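Local atomic coordinates of Aar187cp (Eremothecium gossypii, PDB entry 3ZIL), a protein that probably regulates the establishment of sister-chromatid cohesion through cohesin, and is represented here by its helical Wap1 domain. Residues A[239-244]-A[286-291]; A[319-324]-A[358-363]; A[329-334]-A[372-377]. All coordinates share one frame; numbering follows the deposited sequence.

Contact 1 (A[239-244]-A[286-291])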
# COMPACT_ATOMS: atom_id res chain seq x y z
N THR A 239 -16.48 2.30 11.37
CA THR A 239 -17.58 2.53 10.44
C THR A 239 -17.39 1.86 9.04
O THR A 239 -18.38 1.49 8.41
CB THR A 239 -18.08 3.99 10.36
OG1 THR A 239 -17.26 4.74 9.49
CG2 THR A 239 -18.01 4.66 11.66
N VAL A 240 -16.13 1.67 8.59
CA VAL A 240 -15.80 0.81 7.42
C VAL A 240 -16.29 -0.61 7.60
O VAL A 240 -16.79 -1.24 6.67
CB VAL A 240 -14.26 0.77 7.10
CG1 VAL A 240 -13.96 -0.27 6.06
CG2 VAL A 240 -13.74 2.15 6.60
N LEU A 241 -16.15 -1.16 8.81
CA LEU A 241 -16.67 -2.50 9.08
C LEU A 241 -18.24 -2.55 9.01
O LEU A 241 -18.83 -3.48 8.41
CB LEU A 241 -16.14 -2.94 10.51
CG LEU A 241 -14.58 -3.08 10.59
CD1 LEU A 241 -14.19 -3.50 12.05
CD2 LEU A 241 -14.20 -4.22 9.64
N GLU A 242 -18.92 -1.55 9.58
CA GLU A 242 -20.40 -1.47 9.47
C GLU A 242 -20.94 -1.33 8.07
O GLU A 242 -21.92 -2.06 7.60
CB GLU A 242 -20.86 -0.25 10.26
CG GLU A 242 -20.72 -0.57 11.72
CD GLU A 242 -20.95 0.62 12.61
OE1 GLU A 242 -21.46 1.67 12.13
OE2 GLU A 242 -20.62 0.50 13.81
N LEU A 243 -20.33 -0.43 7.33
CA LEU A 243 -20.74 -0.28 5.92
C LEU A 243 -20.47 -1.54 5.05
O LEU A 243 -21.06 -1.71 3.96
CB LEU A 243 -20.13 0.98 5.27
CG LEU A 243 -20.57 2.35 5.84
CD1 LEU A 243 -19.60 3.45 5.39
CD2 LEU A 243 -22.03 2.70 5.44
N SER A 244 -19.58 -2.42 5.52
CA SER A 244 -19.20 -3.60 4.73
C SER A 244 -19.54 -4.92 5.44
O SER A 244 -18.92 -5.99 5.12
CB SER A 244 -17.67 -3.54 4.52
OG SER A 244 -17.32 -2.24 4.04
N LEU A 286 -8.26 -9.59 14.40
CA LEU A 286 -8.51 -8.83 15.63
C LEU A 286 -9.35 -7.57 15.38
O LEU A 286 -10.32 -7.29 16.11
CB LEU A 286 -7.18 -8.50 16.36
CG LEU A 286 -7.36 -7.75 17.73
CD1 LEU A 286 -8.01 -8.67 18.75
CD2 LEU A 286 -5.99 -7.28 18.28
N ASN A 287 -8.95 -6.83 14.33
CA ASN A 287 -9.66 -5.66 13.89
C ASN A 287 -11.13 -6.02 13.61
O ASN A 287 -12.03 -5.30 14.01
CB ASN A 287 -8.99 -5.00 12.67
CG ASN A 287 -8.29 -3.68 13.06
OD1 ASN A 287 -8.12 -3.39 14.27
ND2 ASN A 287 -7.88 -2.89 12.05
N ILE A 288 -11.37 -7.16 13.01
CA ILE A 288 -12.76 -7.50 12.61
C ILE A 288 -13.48 -8.11 13.82
O ILE A 288 -14.61 -7.67 14.16
CB ILE A 288 -12.78 -8.52 11.43
CG1 ILE A 288 -12.13 -7.91 10.16
CG2 ILE A 288 -14.20 -9.02 11.09
CD1 ILE A 288 -11.67 -8.95 9.17
N VAL A 289 -12.85 -9.11 14.47
CA VAL A 289 -13.60 -9.85 15.47
C VAL A 289 -13.86 -9.13 16.79
O VAL A 289 -14.84 -9.51 17.46
CB VAL A 289 -13.02 -11.22 15.81
CG1 VAL A 289 -12.92 -12.05 14.53
CG2 VAL A 289 -11.71 -11.08 16.59
N SER A 290 -13.01 -8.15 17.18
CA SER A 290 -13.23 -7.35 18.39
C SER A 290 -14.35 -6.32 18.15
O SER A 290 -14.85 -5.72 19.07
CB SER A 290 -11.95 -6.63 18.80
OG SER A 290 -11.64 -5.63 17.85
N GLU A 291 -14.72 -6.08 16.90
CA GLU A 291 -15.73 -5.04 16.62
C GLU A 291 -17.03 -5.66 16.10
O GLU A 291 -18.04 -5.06 16.15
CB GLU A 291 -15.22 -4.04 15.58
CG GLU A 291 -13.87 -3.40 15.92
CD GLU A 291 -13.99 -2.43 17.10
OE1 GLU A 291 -15.12 -2.09 17.48
OE2 GLU A 291 -12.97 -1.97 17.63
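Leu241 is the whole of the 239-244 side of this contact: its CD1 lies 3.4 Å from the backbone oxygen O of Asn287, while CG1 of Ile288 is a more distant apolar neighbour, 4.3 Å from CD2 of Leu241. CG of Leu241 stands beside the backbone N and anti to the carbonyl carbon (chi1 -64°), which sends both methyl groups across to residues 287 and 288 of helix 272-289. The tight point is CD1 against the oxygen of Asn287, and the leucine accounts for 75 of the 127 Å² buried. The nearest CA atoms across the contact, those of Leu241 and Ile288, are 7.3 Å apart. In the all-helical Wap1 domain the leucine joins the short helix 238-243 to helix 272-289 near its C-terminal end, and Leu248 of helix 248-261 packs against both Leu241 and Ile288. The solvent-side edge is Glu291, which is partly exposed. CB of Glu291 still comes within 3.7 Å of CD1 of Leu241, the two side chains crossing nearly at a right angle. A bend at chi2 (-70°) then carries the carboxylate away from the leucine, and OE2 forms a salt bridge with Arg370. That arginine also donates to OD1 of the buried Asn287, whose ND2 is bonded to Asn236 and Thr235.

Contact 2 (A[319-324]-A[358-363])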
# COMPACT_ATOMS: atom_id res chain seq x y z
N MET A 319 6.02 -17.75 25.79
CA MET A 319 4.93 -17.36 24.90
C MET A 319 5.36 -16.23 23.95
O MET A 319 5.56 -15.13 24.38
CB MET A 319 3.78 -16.85 25.75
CG MET A 319 3.31 -17.81 26.83
SD MET A 319 2.16 -19.02 26.16
CE MET A 319 0.93 -17.91 25.45
N SER A 320 5.45 -16.50 22.66
CA SER A 320 5.80 -15.48 21.67
C SER A 320 4.59 -14.59 21.40
O SER A 320 3.42 -14.97 21.64
CB SER A 320 6.12 -16.18 20.37
OG SER A 320 5.01 -17.03 20.06
N PHE A 321 4.88 -13.41 20.87
CA PHE A 321 3.84 -12.47 20.47
C PHE A 321 2.79 -13.16 19.57
O PHE A 321 1.59 -13.05 19.81
CB PHE A 321 4.49 -11.32 19.73
CG PHE A 321 3.52 -10.24 19.32
CD1 PHE A 321 2.98 -9.39 20.28
CD2 PHE A 321 3.17 -10.07 18.00
CE1 PHE A 321 2.11 -8.39 19.92
CE2 PHE A 321 2.32 -9.04 17.63
CZ PHE A 321 1.79 -8.21 18.59
N VAL A 322 3.22 -13.94 18.59
CA VAL A 322 2.22 -14.57 17.72
C VAL A 322 1.23 -15.48 18.45
O VAL A 322 0.04 -15.42 18.18
CB VAL A 322 2.76 -15.33 16.48
CG1 VAL A 322 1.78 -15.13 15.36
CG2 VAL A 322 4.09 -14.81 16.02
N LEU A 323 1.73 -16.33 19.37
CA LEU A 323 0.83 -17.13 20.16
C LEU A 323 -0.09 -16.30 21.04
O LEU A 323 -1.25 -16.64 21.18
CB LEU A 323 1.59 -18.18 20.99
CG LEU A 323 0.65 -19.09 21.78
CD1 LEU A 323 -0.49 -19.65 20.94
CD2 LEU A 323 1.45 -20.22 22.43
N GLN A 324 0.43 -15.24 21.64
CA GLN A 324 -0.41 -14.35 22.45
C GLN A 324 -1.53 -13.72 21.67
O GLN A 324 -2.68 -13.63 22.13
CB GLN A 324 0.46 -13.26 23.06
CG GLN A 324 1.27 -13.88 24.22
CD GLN A 324 2.39 -12.98 24.64
OE1 GLN A 324 3.01 -12.31 23.79
NE2 GLN A 324 2.69 -12.95 25.94
N THR A 358 0.32 -6.82 30.15
CA THR A 358 1.39 -6.14 30.79
C THR A 358 2.49 -5.85 29.80
O THR A 358 3.10 -4.79 29.90
CB THR A 358 1.96 -7.03 31.93
OG1 THR A 358 0.89 -7.35 32.83
CG2 THR A 358 3.10 -6.34 32.63
N ASP A 359 2.77 -6.78 28.86
CA ASP A 359 3.78 -6.50 27.80
C ASP A 359 3.33 -5.35 26.93
O ASP A 359 4.07 -4.34 26.81
CB ASP A 359 4.15 -7.67 26.88
CG ASP A 359 4.68 -8.86 27.60
OD1 ASP A 359 5.23 -8.66 28.69
OD2 ASP A 359 4.54 -10.01 27.09
N VAL A 360 2.13 -5.48 26.34
CA VAL A 360 1.71 -4.51 25.32
C VAL A 360 1.33 -3.14 25.85
O VAL A 360 1.21 -2.16 25.06
CB VAL A 360 0.52 -5.01 24.43
CG1 VAL A 360 0.96 -6.15 23.56
CG2 VAL A 360 -0.71 -5.37 25.25
N SER A 361 1.09 -3.04 27.15
CA SER A 361 0.53 -1.77 27.65
C SER A 361 1.41 -0.57 27.33
O SER A 361 0.89 0.52 27.14
CB SER A 361 0.26 -1.81 29.18
OG SER A 361 1.43 -2.15 29.86
N SER A 362 2.74 -0.73 27.26
CA SER A 362 3.54 0.51 27.02
C SER A 362 3.71 0.81 25.53
O SER A 362 4.24 1.86 25.18
CB SER A 362 4.92 0.38 27.64
OG SER A 362 5.57 -0.72 27.02
N TYR A 363 3.34 -0.12 24.67
CA TYR A 363 3.62 0.07 23.20
C TYR A 363 2.45 -0.10 22.21
O TYR A 363 2.59 0.31 21.04
CB TYR A 363 4.86 -0.72 22.72
CG TYR A 363 4.68 -2.22 22.55
CD1 TYR A 363 4.17 -2.75 21.36
CD2 TYR A 363 5.00 -3.11 23.59
CE1 TYR A 363 3.99 -4.12 21.22
CE2 TYR A 363 4.82 -4.46 23.47
CZ TYR A 363 4.33 -4.98 22.27
OH TYR A 363 4.15 -6.33 22.08
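The aromatic component is Phe321 with Tyr363, OH of Tyr363 lying 3.6 Å from CE1 of Phe321. The hydroxyl meets the phenylalanine obliquely at the CD1-CE1 side, so this is neither a ring stack nor a hydrogen bond, but a van der Waals approach of a hydroxyl to a ring. Tyr363 reaches across because its CG sits between the backbone N and the carbonyl carbon (chi1 75°), while the backbone oxygen of Val360 sits above one face of its ring, offset toward the rim. The apolar component is lighter: CG1 of Val360 stands at the edge of the Phe321 ring, 4.4 Å from CE1. Ile279 of helix 272-289 and Ile367 of helix 365-375 also touch Phe321. These residues join the first turn of helix 321-336 to the C-terminal end of helix 343-360 and the turn after it, within the helical Wap1 domain. The polar component is a loose approach of Gln324 to Asp359, with NE2 3.7 Å from OD2, too long for a hydrogen bond. Their amide and carboxylate planes are turned 57° apart, and Asp359 is exposed whereas Gln324 is buried and touches Phe356. Ser320 is the N-cap of helix 321-336, its OG accepting a weak bond from N of Leu323.

Contact 3 (A[329-334]-A[372-377])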
# COMPACT_ATOMS: atom_id res chain seq x y z
N VAL A 329 -7.27 -13.50 19.82
CA VAL A 329 -8.25 -13.55 18.74
C VAL A 329 -9.21 -14.73 19.06
O VAL A 329 -10.44 -14.58 18.98
CB VAL A 329 -7.59 -13.70 17.35
CG1 VAL A 329 -8.61 -14.20 16.32
CG2 VAL A 329 -6.88 -12.38 16.91
N TYR A 330 -8.64 -15.85 19.49
CA TYR A 330 -9.43 -17.00 19.97
C TYR A 330 -10.47 -16.65 21.09
O TYR A 330 -11.61 -17.05 21.02
CB TYR A 330 -8.51 -18.14 20.43
CG TYR A 330 -9.35 -19.29 20.92
CD1 TYR A 330 -10.23 -19.97 20.06
CD2 TYR A 330 -9.32 -19.67 22.26
CE1 TYR A 330 -11.04 -20.99 20.54
CE2 TYR A 330 -10.12 -20.69 22.74
CZ TYR A 330 -10.97 -21.34 21.87
OH TYR A 330 -11.75 -22.35 22.37
N ALA A 331 -10.06 -15.92 22.10
CA ALA A 331 -10.95 -15.52 23.21
C ALA A 331 -12.17 -14.79 22.64
O ALA A 331 -13.30 -15.01 23.10
CB ALA A 331 -10.20 -14.64 24.17
N TYR A 332 -11.94 -13.93 21.61
CA TYR A 332 -13.07 -13.24 20.93
C TYR A 332 -13.97 -14.23 20.20
O TYR A 332 -15.22 -14.15 20.28
CB TYR A 332 -12.56 -12.12 19.96
CG TYR A 332 -12.30 -10.78 20.69
CD1 TYR A 332 -13.35 -9.98 21.02
CD2 TYR A 332 -11.02 -10.36 21.04
CE1 TYR A 332 -13.17 -8.81 21.71
CE2 TYR A 332 -10.83 -9.16 21.67
CZ TYR A 332 -11.93 -8.37 22.00
OH TYR A 332 -11.81 -7.17 22.68
N SER A 333 -13.36 -15.22 19.55
CA SER A 333 -14.14 -16.20 18.82
C SER A 333 -15.01 -17.07 19.80
O SER A 333 -16.27 -17.13 19.70
CB SER A 333 -13.24 -17.07 17.99
OG SER A 333 -14.05 -18.01 17.33
N ALA A 334 -14.33 -17.73 20.71
CA ALA A 334 -14.98 -18.44 21.79
C ALA A 334 -16.15 -17.67 22.41
O ALA A 334 -17.24 -18.22 22.50
CB ALA A 334 -13.96 -18.84 22.85
N THR A 372 -8.19 -6.09 27.69
CA THR A 372 -8.99 -5.70 28.84
C THR A 372 -10.47 -6.03 28.66
O THR A 372 -11.08 -6.62 29.53
CB THR A 372 -8.90 -4.19 29.08
OG1 THR A 372 -7.69 -3.92 29.78
CG2 THR A 372 -10.13 -3.71 29.92
N ARG A 373 -11.03 -5.56 27.54
CA ARG A 373 -12.40 -5.81 27.14
C ARG A 373 -12.77 -7.29 27.23
O ARG A 373 -13.81 -7.63 27.82
CB ARG A 373 -12.65 -5.21 25.73
CG ARG A 373 -13.97 -5.58 25.08
CD ARG A 373 -15.12 -5.29 26.03
NE ARG A 373 -16.36 -4.90 25.37
CZ ARG A 373 -17.21 -4.00 25.86
NH1 ARG A 373 -16.95 -3.36 26.99
NH2 ARG A 373 -18.33 -3.71 25.20
N VAL A 374 -11.90 -8.15 26.68
CA VAL A 374 -12.11 -9.59 26.62
C VAL A 374 -11.98 -10.20 28.02
O VAL A 374 -12.77 -11.07 28.36
CB VAL A 374 -11.16 -10.27 25.55
CG1 VAL A 374 -10.15 -11.18 26.21
CG2 VAL A 374 -11.97 -11.11 24.57
N LEU A 375 -11.05 -9.72 28.84
CA LEU A 375 -10.88 -10.28 30.17
C LEU A 375 -12.12 -10.06 31.06
O LEU A 375 -12.28 -10.70 32.11
CB LEU A 375 -9.67 -9.69 30.85
CG LEU A 375 -8.32 -10.07 30.32
CD1 LEU A 375 -7.26 -9.19 31.00
CD2 LEU A 375 -8.09 -11.57 30.46
N GLU A 376 -12.99 -9.14 30.66
CA GLU A 376 -14.22 -8.90 31.43
C GLU A 376 -15.17 -10.06 31.31
O GLU A 376 -16.06 -10.20 32.12
CB GLU A 376 -14.90 -7.66 30.94
CG GLU A 376 -14.09 -6.41 31.29
CD GLU A 376 -14.76 -5.18 30.76
OE1 GLU A 376 -15.09 -5.14 29.56
OE2 GLU A 376 -14.95 -4.24 31.51
N THR A 377 -14.97 -10.91 30.31
CA THR A 377 -15.82 -12.07 30.15
C THR A 377 -15.14 -13.39 30.65
O THR A 377 -15.59 -14.50 30.31
CB THR A 377 -16.31 -12.22 28.69
OG1 THR A 377 -15.32 -12.92 27.94
CG2 THR A 377 -16.63 -10.85 28.04
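Val374 places its CG2 over the centre of the Tyr332 ring, 3.6 Å from the ring centroid and 7° off the ring normal, which makes this a CH-pi contact with the face. CG2 of Val374 is almost equidistant from the six carbons of the Tyr332 ring, at 3.7 to 4.0 Å, as expected for a group seated over the middle and not at the rim. The other branch of the valine is used as well: CG1 and CG2 each lie 4.0 Å from CB of Ala331, so Val374 fits between an alanine and an aromatic face on consecutive residues of one helix. The nearest CA pair is here too, CA of Tyr332 and CA of Val374 being 6.8 Å apart. With chi1 at -84° the Tyr332 ring leaves CB on the side opposite the carbonyl carbon, which swings the phenol toward helix 365-375. At its far end OH lies 3.6 Å from CG of Arg373, a van der Waals contact of the hydroxyl with the methylene part of the arginine chain; the polar partner of the hydroxyl is the backbone oxygen of Arg370, to which it is hydrogen-bonded. The ring is thus held by a methyl over one face and a bond at its end. Replacing Tyr332 by an alanine would probably leave CG2 of Val374 without its aromatic cover and the carbonyl of Arg370 without this side-chain partner. Arg373 is exposed, and its NH1 makes a long salt bridge with OE1 of Glu376. The pairing of helices 321-336 and 365-375 is also touched by helix 343-360, through Leu353 at Ala331 and Val374, and by helix 272-289, through Val289 at Tyr332.

Overall arrangement
Read from the N terminus, contact 1 comes first: it closes a 41-residue, largely helical excursion between helix 238-243 and the end of helix 272-289, and is complete before the other two open. Contacts 2 and 3 then cross, since their segments alternate along the chain. Both start on helix 321-336; contact 2 returns to it from the end of helix 343-360, and contact 3 from helix 365-375, the next in sequence. Their centres are 15 Å apart and their nearest atoms about 5 Å, so they do not touch. Contacts 1 and 3 do touch, CG2 of Val289 lying 3.6 Å from CB of Tyr332, so helix 272-289 links the earlier loop to the C-terminal helices.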